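Side-chain contacts in 'Carboxyl esterase 2 (Tuber melanosporum Mel28, PDB 5MIF), which probably hydrolyses carboxylic esters, as an alpha/beta-hydrolase-fold carboxylesterase of a mycorrhizal truffle fungus: residues A[119-124]-A[248-253]; A[165-170]-A[184-189]; A[317-322]-A[332-337]. One frame throughout, in Å; residues are numbered along the deposited sequence.

Contact 1 (A[119-124]-A[248-253])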
# COMPACT_ATOMS: atom_id res chain seq x y z
N GLY A 119 -10.27 -15.46 -14.44
CA GLY A 119 -11.20 -16.51 -14.05
C GLY A 119 -10.91 -17.88 -14.64
O GLY A 119 -11.83 -18.69 -14.76
N TRP A 120 -9.65 -18.12 -15.02
CA TRP A 120 -9.19 -19.35 -15.68
C TRP A 120 -9.76 -19.52 -17.09
O TRP A 120 -9.33 -20.43 -17.79
CB TRP A 120 -9.51 -20.61 -14.84
CG TRP A 120 -8.94 -20.57 -13.46
CD1 TRP A 120 -7.62 -20.77 -13.11
CD2 TRP A 120 -9.64 -20.30 -12.25
NE1 TRP A 120 -7.48 -20.64 -11.74
CE2 TRP A 120 -8.70 -20.36 -11.19
CE3 TRP A 120 -10.98 -20.03 -11.95
CZ2 TRP A 120 -9.06 -20.15 -9.85
CZ3 TRP A 120 -11.34 -19.82 -10.61
CH2 TRP A 120 -10.38 -19.89 -9.59
N VAL A 121 -10.69 -18.65 -17.50
CA VAL A 121 -11.35 -18.68 -18.81
C VAL A 121 -10.78 -17.67 -19.81
O VAL A 121 -10.74 -17.94 -21.01
CB VAL A 121 -12.87 -18.39 -18.70
CG1 VAL A 121 -13.60 -18.89 -19.95
CG2 VAL A 121 -13.45 -19.01 -17.47
N PHE A 122 -10.39 -16.50 -19.31
CA PHE A 122 -9.89 -15.41 -20.16
C PHE A 122 -8.47 -14.97 -19.81
O PHE A 122 -7.92 -15.35 -18.77
CB PHE A 122 -10.82 -14.19 -20.07
CG PHE A 122 -12.24 -14.48 -20.45
CD1 PHE A 122 -12.56 -14.82 -21.75
CD2 PHE A 122 -13.26 -14.42 -19.51
CE1 PHE A 122 -13.87 -15.10 -22.12
CE2 PHE A 122 -14.57 -14.69 -19.86
CZ PHE A 122 -14.87 -15.04 -21.17
N GLY A 123 -7.91 -14.15 -20.68
CA GLY A 123 -6.62 -13.52 -20.42
C GLY A 123 -5.52 -14.15 -21.24
O GLY A 123 -5.71 -15.18 -21.88
N GLY A 124 -4.36 -13.50 -21.22
CA GLY A 124 -3.20 -13.92 -21.98
C GLY A 124 -2.30 -12.71 -22.11
O GLY A 124 -2.58 -11.68 -21.49
N ALA A 248 -15.67 -20.89 -11.31
CA ALA A 248 -15.35 -22.04 -10.47
C ALA A 248 -15.94 -23.34 -11.03
O ALA A 248 -15.38 -24.42 -10.82
CB ALA A 248 -15.85 -21.81 -9.06
N SER A 249 -17.08 -23.22 -11.71
CA SER A 249 -17.75 -24.39 -12.28
C SER A 249 -17.04 -24.89 -13.54
O SER A 249 -17.12 -26.07 -13.86
CB SER A 249 -19.23 -24.09 -12.58
OG SER A 249 -19.36 -23.32 -13.76
N LEU A 250 -16.34 -24.01 -14.25
CA LEU A 250 -15.56 -24.44 -15.41
C LEU A 250 -14.18 -24.96 -15.02
O LEU A 250 -13.68 -25.91 -15.64
CB LEU A 250 -15.39 -23.30 -16.42
CG LEU A 250 -16.66 -22.78 -17.08
CD1 LEU A 250 -16.31 -21.93 -18.29
CD2 LEU A 250 -17.56 -23.94 -17.47
N PHE A 251 -13.58 -24.35 -14.00
CA PHE A 251 -12.23 -24.70 -13.57
C PHE A 251 -12.25 -25.93 -12.65
O PHE A 251 -11.44 -26.84 -12.81
CB PHE A 251 -11.59 -23.49 -12.87
CG PHE A 251 -10.22 -23.75 -12.31
CD1 PHE A 251 -9.16 -24.06 -13.15
CD2 PHE A 251 -9.98 -23.61 -10.95
CE1 PHE A 251 -7.89 -24.28 -12.65
CE2 PHE A 251 -8.71 -23.83 -10.43
CZ PHE A 251 -7.66 -24.15 -11.28
N THR A 252 -13.20 -25.96 -11.73
CA THR A 252 -13.39 -27.10 -10.84
C THR A 252 -14.86 -27.57 -10.92
O THR A 252 -15.64 -27.32 -10.00
CB THR A 252 -13.04 -26.76 -9.37
OG1 THR A 252 -13.65 -25.50 -9.01
CG2 THR A 252 -11.54 -26.66 -9.18
N PRO A 253 -15.23 -28.24 -12.03
CA PRO A 253 -16.60 -28.74 -12.22
C PRO A 253 -17.04 -29.71 -11.12
O PRO A 253 -18.22 -29.77 -10.80
CB PRO A 253 -16.54 -29.43 -13.59
CG PRO A 253 -15.08 -29.65 -13.86
CD PRO A 253 -14.38 -28.52 -13.20
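The indole of W120 lies flat against the phenyl ring of F251, and this stack joins the loop after strand 109-115 to the last turn of helix 241-251. The planes are only 2° from parallel, and the five-membered ring of W120 and the ring of F251 have centroids 3.5 Å apart, so the pair overlaps face to face with little offset. NE1 of W120 sits over the centre of the F251 ring, while CD2 of F251 lies over the indole. CB of F251 extends the cover toward the benzo half, coming within 3.6 Å of CE3 of W120. In F251, CG stands anti to the backbone N (chi1 177°), which carries the ring out over the indole. The N-H of W120 is spent elsewhere, on OE1 of E194 in helix 191-206, which probably limits rotation of the indole. With an alanine here, F251 would probably lose the partner of one ring face and E194 a hydrogen-bond donor. V121, next along the loop, adds a looser touch, its CG2 meeting CD1 of L250 at 4.2 Å, with the two side chains crossing at about a right angle. Just after F251 the helix ends, as T252 leaves helical geometry, and O of A248 accepts from both N and OG1 of T252, the latter at 2.7 Å. Across the contact itself the chemistry is dispersion between two aromatic faces and a pair of aliphatic branches, while the indole's polar N-H is satisfied by a carboxylate from a third element.

Contact 2 (A[165-170]-A[184-189])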
# COMPACT_ATOMS: atom_id res chain seq x y z
N ALA A 165 5.00 -26.77 -14.10
CA ALA A 165 5.99 -27.35 -15.02
C ALA A 165 6.82 -26.29 -15.75
O ALA A 165 8.03 -26.48 -15.99
CB ALA A 165 5.30 -28.28 -16.04
N ALA A 166 6.19 -25.18 -16.11
CA ALA A 166 6.89 -24.07 -16.75
C ALA A 166 7.95 -23.48 -15.82
O ALA A 166 9.05 -23.14 -16.24
CB ALA A 166 5.91 -23.00 -17.19
N VAL A 167 7.61 -23.36 -14.54
CA VAL A 167 8.57 -22.85 -13.57
C VAL A 167 9.77 -23.79 -13.46
O VAL A 167 10.93 -23.33 -13.43
CB VAL A 167 7.93 -22.61 -12.19
CG1 VAL A 167 9.00 -22.34 -11.12
CG2 VAL A 167 6.96 -21.45 -12.28
N GLN A 168 9.52 -25.10 -13.43
CA GLN A 168 10.61 -26.07 -13.32
C GLN A 168 11.55 -25.95 -14.53
O GLN A 168 12.77 -26.10 -14.40
CB GLN A 168 10.08 -27.50 -13.21
CG GLN A 168 9.14 -27.76 -12.03
CD GLN A 168 9.59 -27.09 -10.73
OE1 GLN A 168 10.64 -27.40 -10.18
NE2 GLN A 168 8.78 -26.15 -10.24
N TRP A 169 10.97 -25.71 -15.70
CA TRP A 169 11.74 -25.48 -16.91
C TRP A 169 12.59 -24.22 -16.80
O TRP A 169 13.76 -24.22 -17.18
CB TRP A 169 10.82 -25.37 -18.13
CG TRP A 169 11.57 -25.29 -19.43
CD1 TRP A 169 11.88 -26.33 -20.26
CD2 TRP A 169 12.12 -24.11 -20.04
NE1 TRP A 169 12.59 -25.87 -21.34
CE2 TRP A 169 12.75 -24.51 -21.23
CE3 TRP A 169 12.14 -22.75 -19.69
CZ2 TRP A 169 13.39 -23.61 -22.09
CZ3 TRP A 169 12.78 -21.85 -20.54
CH2 TRP A 169 13.39 -22.29 -21.72
N LEU A 170 12.00 -23.14 -16.30
CA LEU A 170 12.70 -21.88 -16.12
C LEU A 170 13.87 -22.07 -15.17
O LEU A 170 14.95 -21.53 -15.39
CB LEU A 170 11.75 -20.80 -15.59
CG LEU A 170 12.31 -19.39 -15.35
CD1 LEU A 170 12.84 -18.78 -16.63
CD2 LEU A 170 11.27 -18.47 -14.71
N MET A 184 14.16 -15.33 -8.25
CA MET A 184 12.86 -15.44 -8.90
C MET A 184 11.73 -14.89 -8.04
O MET A 184 11.69 -15.13 -6.83
CB MET A 184 12.56 -16.91 -9.23
CG MET A 184 11.31 -17.13 -10.09
SD MET A 184 10.97 -18.88 -10.39
CE MET A 184 12.38 -19.33 -11.38
N GLY A 185 10.81 -14.17 -8.67
CA GLY A 185 9.58 -13.81 -8.01
C GLY A 185 8.40 -14.55 -8.62
O GLY A 185 8.48 -15.02 -9.77
N PHE A 186 7.34 -14.69 -7.84
CA PHE A 186 6.02 -15.10 -8.32
C PHE A 186 5.08 -13.91 -8.24
O PHE A 186 5.06 -13.19 -7.23
CB PHE A 186 5.42 -16.23 -7.47
CG PHE A 186 5.94 -17.60 -7.78
CD1 PHE A 186 6.96 -17.80 -8.69
CD2 PHE A 186 5.39 -18.70 -7.15
CE1 PHE A 186 7.44 -19.08 -8.94
CE2 PHE A 186 5.85 -19.98 -7.39
CZ PHE A 186 6.88 -20.17 -8.30
N GLY A 187 4.26 -13.73 -9.26
CA GLY A 187 3.17 -12.78 -9.20
C GLY A 187 1.91 -13.42 -9.80
O GLY A 187 2.01 -14.25 -10.70
N GLY A 188 0.75 -13.05 -9.29
CA GLY A 188 -0.50 -13.51 -9.86
C GLY A 188 -1.67 -12.71 -9.34
O GLY A 188 -1.68 -12.30 -8.17
N ASP A 189 -2.67 -12.49 -10.19
CA ASP A 189 -3.85 -11.71 -9.84
C ASP A 189 -5.10 -12.56 -9.96
O ASP A 189 -5.26 -13.31 -10.94
CB ASP A 189 -3.96 -10.46 -10.72
CG ASP A 189 -4.21 -10.81 -12.18
OD1 ASP A 189 -3.29 -11.35 -12.83
OD2 ASP A 189 -5.32 -10.54 -12.68
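M184 and L170 reach toward each other tip to tip, the methyl CE of M184 stopping 3.6 Å from CD2 of L170. The thioether chain leaves the strand extended, with CG anti to the backbone N and chi2 near 180°, and bends only at its last torsion (chi3 -66°), which turns the methyl toward the leucine. Its sulfur meets the helix one turn earlier: SD of M184 lies 4.0 Å from CG1 of V167, the two side chains running at a slant to one another. V167 divides its methyls, since CG1 faces both this sulfur and the F186 ring while CG2 is 4.1 Å from CE1 of F186. Valine and phenylalanine approach from opposite directions, and only the far end of the ring, CE1 and CZ, takes part. F186 is also met edge to face by F115 and touched by S196, V199 and S200 of helix 191-206. L170 also rests on F144 of strand 142-147, two places along the sheet. All four touching residues are buried and apolar. Helix 165-170 runs nearly antiparallel to strand 184-189, at 163°, with the short axes 11.7 Å apart at closest approach. This is the helix-on-sheet layer of the alpha/beta hydrolase fold, and the strand holds G188 and runs on to S190 at what is probably the nucleophile elbow.

Contact 3 (A[317-322]-A[332-337])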
# COMPACT_ATOMS: atom_id res chain seq x y z
N HIS A 317 -12.31 -5.24 -7.84
CA HIS A 317 -11.60 -6.37 -8.43
C HIS A 317 -11.11 -6.03 -9.84
O HIS A 317 -11.83 -5.40 -10.63
CB HIS A 317 -12.50 -7.61 -8.46
CG HIS A 317 -11.75 -8.90 -8.62
ND1 HIS A 317 -11.26 -9.61 -7.54
CD2 HIS A 317 -11.40 -9.60 -9.72
CE1 HIS A 317 -10.65 -10.69 -7.98
NE2 HIS A 317 -10.73 -10.72 -9.29
N GLY A 318 -9.87 -6.40 -10.15
CA GLY A 318 -9.33 -6.17 -11.48
C GLY A 318 -8.51 -4.89 -11.64
O GLY A 318 -7.99 -4.64 -12.72
N PHE A 319 -8.36 -4.10 -10.57
CA PHE A 319 -7.74 -2.78 -10.75
C PHE A 319 -6.31 -2.84 -11.26
O PHE A 319 -5.82 -1.89 -11.86
CB PHE A 319 -7.80 -1.95 -9.45
CG PHE A 319 -6.92 -2.45 -8.31
CD1 PHE A 319 -5.54 -2.28 -8.33
CD2 PHE A 319 -7.50 -2.98 -7.17
CE1 PHE A 319 -4.75 -2.72 -7.28
CE2 PHE A 319 -6.73 -3.41 -6.10
CZ PHE A 319 -5.35 -3.28 -6.15
N ALA A 320 -5.63 -3.97 -11.06
CA ALA A 320 -4.23 -4.08 -11.45
C ALA A 320 -4.03 -4.37 -12.94
O ALA A 320 -2.94 -4.14 -13.46
CB ALA A 320 -3.54 -5.14 -10.60
N SER A 321 -5.04 -4.92 -13.62
CA SER A 321 -4.86 -5.30 -15.02
C SER A 321 -5.79 -4.54 -15.98
O SER A 321 -5.56 -4.54 -17.19
CB SER A 321 -5.07 -6.81 -15.21
OG SER A 321 -6.36 -7.22 -14.82
N ILE A 322 -6.83 -3.91 -15.45
CA ILE A 322 -7.73 -3.12 -16.28
C ILE A 322 -7.18 -1.70 -16.40
O ILE A 322 -7.10 -0.97 -15.41
CB ILE A 322 -9.14 -3.11 -15.69
CG1 ILE A 322 -9.67 -4.54 -15.57
CG2 ILE A 322 -10.06 -2.20 -16.52
CD1 ILE A 322 -10.94 -4.66 -14.75
N LYS A 332 -2.84 2.92 -8.95
CA LYS A 332 -1.56 3.31 -9.52
C LYS A 332 -0.46 3.18 -8.48
O LYS A 332 0.61 2.66 -8.77
CB LYS A 332 -1.63 4.75 -10.04
CG LYS A 332 -0.42 5.21 -10.84
CD LYS A 332 -0.56 6.69 -11.20
CE LYS A 332 -0.15 6.96 -12.64
NZ LYS A 332 1.24 6.49 -12.92
N ALA A 333 -0.74 3.61 -7.25
CA ALA A 333 0.26 3.59 -6.20
C ALA A 333 0.66 2.16 -5.85
O ALA A 333 1.84 1.86 -5.65
CB ALA A 333 -0.25 4.33 -4.96
N THR A 334 -0.33 1.27 -5.80
CA THR A 334 -0.02 -0.08 -5.37
C THR A 334 0.63 -0.88 -6.49
O THR A 334 1.46 -1.75 -6.23
CB THR A 334 -1.28 -0.79 -4.86
OG1 THR A 334 -2.23 -0.88 -5.90
CG2 THR A 334 -1.89 0.02 -3.72
N ILE A 335 0.32 -0.55 -7.74
CA ILE A 335 0.98 -1.20 -8.86
C ILE A 335 2.48 -0.87 -8.87
O ILE A 335 3.31 -1.76 -9.07
CB ILE A 335 0.33 -0.83 -10.21
CG1 ILE A 335 -1.06 -1.49 -10.31
CG2 ILE A 335 1.18 -1.30 -11.38
CD1 ILE A 335 -1.93 -0.94 -11.42
N GLU A 336 2.84 0.38 -8.64
CA GLU A 336 4.27 0.67 -8.60
C GLU A 336 4.92 0.12 -7.33
O GLU A 336 6.07 -0.30 -7.37
CB GLU A 336 4.54 2.18 -8.77
CG GLU A 336 3.59 3.08 -8.06
CD GLU A 336 3.42 4.43 -8.77
OE1 GLU A 336 3.78 4.54 -9.96
OE2 GLU A 336 2.92 5.37 -8.13
N LEU A 337 4.19 0.08 -6.22
CA LEU A 337 4.69 -0.58 -5.00
C LEU A 337 5.08 -2.02 -5.31
O LEU A 337 6.18 -2.49 -4.97
CB LEU A 337 3.65 -0.55 -3.88
CG LEU A 337 4.05 -1.27 -2.58
CD1 LEU A 337 5.25 -0.59 -1.93
CD2 LEU A 337 2.90 -1.38 -1.60
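F319 meets T334 where the loop after strand 315-316 packs on helix 329-345, a helix flanking the central sheet of the alpha/beta hydrolase fold. CE1 of F319 is 3.4 Å from OG1 of T334, with CZ of the same ring at 3.9 Å, and the side chains cross at about a right angle. One residue along, the methyl CD1 of I335 lies 3.9 Å from CA of A320 and comes equally near O of A320, so the isoleucine tip rests on loop backbone; CB of A320 is a more distant neighbour of CG1 of I335, at 4.4 Å. The T334 hydroxyl gives its one proton back into its own helix, chiefly to O of A331, with O of G330 as a second acceptor within range. Its chi1 of 61° sets OG1 between the backbone N and the carbonyl carbon, where it faces these carbonyls and still borders the phenylalanine ring. F319 is enclosed further by V282 and A284 of strand 279-284, by V312, and by Y218, which it meets edge to face and whose hydroxyl is also bonded to N of A320. The loop begins at H317, whose bonds to S190 and D287 are consistent with a Ser-His-Asp triad, while on the helix E336 forms salt bridges to K341 and K344 of the second subunit. Within the loop the turn is closed by O of G318, which accepts from N of S321 and N of I322, each at 3.1 Å.

How the contacts relate
All three contacts join elements of one alpha/beta hydrolase fold, their centres about 19 to 22 Å apart. Along the chain contact 2 is nested within the loop closed by contact 1, and contact 3 follows both. Helix 191-206 packs against W120 of contact 1 and F186 of contact 2, linking two contacts whose nearest atoms stay about 6 Å apart. Contacts 2 and 3 meet directly, through packing of D189 against S321. Strand 184-189 and the 317-322 loop thus converge on the probable catalytic centre, with S190 just beyond the strand and H317 in the loop, while the helix of contact 3 also faces the second subunit.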